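Local structure of Glyco_hydro_cc domain-containing protein (Trichoderma gamsii, 6UBD) at residues A[188-191]-A[192-196]. The protein probably binds beta-1,3-glucan oligosaccharides, as a subgroup VII member of glycoside hydrolase family GH128. Sequence-based numbering, arbitrary orientation.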
ATOM      1  N   TYR A 188       9.711   2.178 -13.618  1.00  8.40           N
ATOM      2  CA  TYR A 188      10.873   2.474 -12.759  1.00  8.49           C
ATOM      3  C   TYR A 188      11.090   1.345 -11.733  1.00  7.88           C
ATOM      4  O   TYR A 188      12.228   0.847 -11.582  1.00  8.19           O
ATOM      5  CB  TYR A 188      10.729   3.813 -12.031  1.00  8.82           C
ATOM      6  CG  TYR A 188      11.871   4.080 -11.082  1.00  8.35           C
ATOM      7  CD1 TYR A 188      13.136   4.504 -11.513  1.00  8.16           C
ATOM      8  CD2 TYR A 188      11.746   3.758  -9.726  1.00  8.01           C
ATOM      9  CE1 TYR A 188      14.200   4.630 -10.645  1.00  8.22           C
ATOM     10  CE2 TYR A 188      12.833   3.860  -8.874  1.00  8.57           C
ATOM     11  CZ  TYR A 188      14.045   4.373  -9.316  1.00  8.11           C
ATOM     12  OH  TYR A 188      15.143   4.429  -8.492  1.00  9.01           O
ATOM     13  N   TYR A 189      10.033   0.925 -11.025  1.00  8.39           N
ATOM     14  CA  TYR A 189      10.206  -0.018  -9.913  1.00  8.12           C
ATOM     15  C   TYR A 189      10.424  -1.438 -10.449  1.00  8.26           C
ATOM     16  O   TYR A 189      11.220  -2.181  -9.810  1.00  7.73           O
ATOM     17  CB  TYR A 189       9.083   0.096  -8.870  1.00  8.36           C
ATOM     18  CG  TYR A 189       9.239   1.260  -7.919  1.00  8.60           C
ATOM     19  CD1 TYR A 189      10.145   1.168  -6.868  1.00  8.87           C
ATOM     20  CD2 TYR A 189       8.550   2.466  -8.123  1.00  8.66           C
ATOM     21  CE1 TYR A 189      10.321   2.244  -6.009  1.00  9.09           C
ATOM     22  CE2 TYR A 189       8.729   3.554  -7.297  1.00  8.39           C
ATOM     23  CZ  TYR A 189       9.635   3.430  -6.218  1.00  8.35           C
ATOM     24  OH  TYR A 189       9.788   4.454  -5.319  1.00  8.86           O
ATOM     25  N   TRP A 190       9.872  -1.859 -11.579  1.00  7.79           N
ATOM     26  CA  TRP A 190      10.229  -3.160 -12.204  1.00  8.16           C
ATOM     27  C   TRP A 190      11.678  -3.122 -12.716  1.00  8.00           C
ATOM     28  O   TRP A 190      12.470  -4.029 -12.442  1.00  9.29           O
ATOM     29  CB  TRP A 190       9.234  -3.569 -13.335  1.00  8.12           C
ATOM     30  CG  TRP A 190       9.754  -4.797 -14.029  1.00  8.46           C
ATOM     31  CD1 TRP A 190      10.417  -4.887 -15.238  1.00  9.35           C
ATOM     32  CD2 TRP A 190       9.899  -6.102 -13.448  1.00  8.81           C
ATOM     33  NE1 TRP A 190      10.870  -6.161 -15.478  1.00  9.65           N
ATOM     34  CE2 TRP A 190      10.571  -6.931 -14.382  1.00  9.47           C
ATOM     35  CE3 TRP A 190       9.443  -6.651 -12.262  1.00  8.29           C
ATOM     36  CZ2 TRP A 190      10.855  -8.265 -14.113  1.00  9.52           C
ATOM     37  CZ3 TRP A 190       9.681  -7.986 -11.998  1.00  9.24           C
ATOM     38  CH2 TRP A 190      10.409  -8.760 -12.910  1.00 10.09           C
ATOM     39  N   ASN A 191      12.019  -2.122 -13.474  1.00  7.75           N
ATOM     40  CA  ASN A 191      13.365  -2.080 -14.077  1.00  9.25           C
ATOM     41  C   ASN A 191      14.473  -2.034 -13.010  1.00  9.04           C
ATOM     42  O   ASN A 191      15.531  -2.712 -13.165  1.00 10.53           O
ATOM     43  CB  ASN A 191      13.533  -0.909 -15.046  1.00 10.17           C
ATOM     44  CG  ASN A 191      12.777  -1.025 -16.341  1.00 14.76           C
ATOM     45  OD1 ASN A 191      12.485   0.001 -16.946  1.00 16.95           O
ATOM     46  ND2 ASN A 191      12.532  -2.240 -16.781  1.00 15.74           N
ATOM     47  N   THR A 192      14.223  -1.269 -11.930  1.00  8.74           N
ATOM     48  CA  THR A 192      15.247  -1.040 -10.881  1.00  8.71           C
ATOM     49  C   THR A 192      15.374  -2.257  -9.917  1.00  8.41           C
ATOM     50  O   THR A 192      16.497  -2.655  -9.578  1.00 10.06           O
ATOM     51  CB  THR A 192      14.956   0.261 -10.130  1.00  9.97           C
ATOM     52  OG1 THR A 192      14.909   1.364 -11.061  1.00  8.56           O
ATOM     53  CG2 THR A 192      16.056   0.512  -9.114  1.00 11.98           C
ATOM     54  N   TYR A 193      14.237  -2.859  -9.493  1.00  7.89           N
ATOM     55  CA  TYR A 193      14.253  -3.898  -8.426  1.00  8.68           C
ATOM     56  C   TYR A 193      13.921  -5.293  -8.935  1.00  8.77           C
ATOM     57  O   TYR A 193      14.201  -6.270  -8.227  1.00  9.21           O
ATOM     58  CB  TYR A 193      13.466  -3.432  -7.202  1.00  8.57           C
ATOM     59  CG  TYR A 193      13.969  -2.123  -6.638  1.00  9.05           C
ATOM     60  CD1 TYR A 193      15.111  -2.084  -5.825  1.00  8.68           C
ATOM     61  CD2 TYR A 193      13.322  -0.912  -6.899  1.00  8.83           C
ATOM     62  CE1 TYR A 193      15.624  -0.879  -5.376  1.00  9.29           C
ATOM     63  CE2 TYR A 193      13.826   0.299  -6.438  1.00  8.18           C
ATOM     64  CZ  TYR A 193      14.984   0.310  -5.667  1.00  8.72           C
ATOM     65  OH  TYR A 193      15.524   1.462  -5.211  1.00  9.81           O
ATOM     66  N   GLN A 194      13.230  -5.413 -10.078  1.00  8.90           N
ATOM     67  CA  GLN A 194      13.138  -6.749 -10.732  1.00  9.32           C
ATOM     68  C   GLN A 194      12.331  -7.760  -9.886  1.00  9.04           C
ATOM     69  O   GLN A 194      12.560  -8.970 -10.021  1.00  8.93           O
ATOM     70  CB  GLN A 194      14.545  -7.242 -11.117  1.00  9.70           C
ATOM     71  CG  GLN A 194      15.175  -6.312 -12.161  1.00 10.03           C
ATOM     72  CD  GLN A 194      14.895  -6.690 -13.599  1.00  8.96           C
ATOM     73  OE1 GLN A 194      15.118  -7.831 -14.047  1.00 11.54           O
ATOM     74  NE2 GLN A 194      14.330  -5.763 -14.358  1.00 12.88           N
ATOM     75  N   LYS A 195      11.406  -7.254  -9.055  1.00  9.11           N
ATOM     76  CA  LYS A 195      10.506  -8.054  -8.229  1.00  8.34           C
ATOM     77  C   LYS A 195       9.058  -7.638  -8.510  1.00  6.83           C
ATOM     78  O   LYS A 195       8.775  -6.497  -8.875  1.00  8.00           O
ATOM     79  CB  LYS A 195      10.859  -7.908  -6.745  1.00  7.91           C
ATOM     80  CG  LYS A 195      12.235  -8.490  -6.387  1.00  8.57           C
ATOM     81  CD  LYS A 195      12.713  -8.257  -4.956  1.00 10.49           C
ATOM     82  CE  LYS A 195      14.028  -8.924  -4.634  1.00 10.02           C
ATOM     83  NZ  LYS A 195      14.543  -8.595  -3.249  1.00  9.43           N
ATOM     84  N   PRO A 196       8.100  -8.549  -8.221  1.00  7.35           N
ATOM     85  CA  PRO A 196       6.690  -8.153  -8.373  1.00  7.56           C
ATOM     86  C   PRO A 196       6.323  -6.926  -7.523  1.00  7.77           C
ATOM     87  O   PRO A 196       6.912  -6.709  -6.415  1.00  8.13           O
ATOM     88  CB  PRO A 196       5.923  -9.401  -7.902  1.00  8.12           C
ATOM     89  CG  PRO A 196       6.902 -10.535  -8.113  1.00  9.83           C
ATOM     90  CD  PRO A 196       8.242  -9.959  -7.809  1.00  7.89           C
TER
HETATM   91  O   HOH W   1      10.436  -4.462  -8.142  1.00  9.13           O
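With CG anti to the backbone N (chi1 173°), W190 swings its indole along the last turn of the helix, where Q194 CA sits over the six-membered ring in a CH-pi contact, 3.9 Å from the centroid. Q194 itself folds back, its chain bent at chi2 (-90°); its side chain crosses that of W190 at about a right angle, the amide plane tilted 41° from the indole, with NE2 over the ring face. From there NE2 gives weak hydrogen bonds to the carbonyls of W190 and N191, while Q194 N donates to W190 O at 2.8 Å. The edge of the indole meets the outgoing backbone, W190 CE3 lying 3.5 Å from K195 O. Replacing W190 by an alanine is likely to strip the aromatic face from Q194 CA and open a gap beside K195 O, leaving H236 without its stacking partner. One turn back, Y188 O accepts from T192 N at 2.9 Å and T192 OG1 at 2.8 Å, the two donors approaching from opposite faces of the carbonyl plane; OG1 also stands over one face of the Y188 ring. Y189 and Y193 run side by side, Y189 CD1 3.8 Å from Y193 CD2, and the hydroxyls of Y188 and Y193 both bond E152. Water 1 links Y189 O to K195 N past the last turn. Q194, the first residue beyond helix 179-193, has positive phi and turns the chain toward strand 197-206, in the beta-alpha-beta crossover from the parallel strand 170-176.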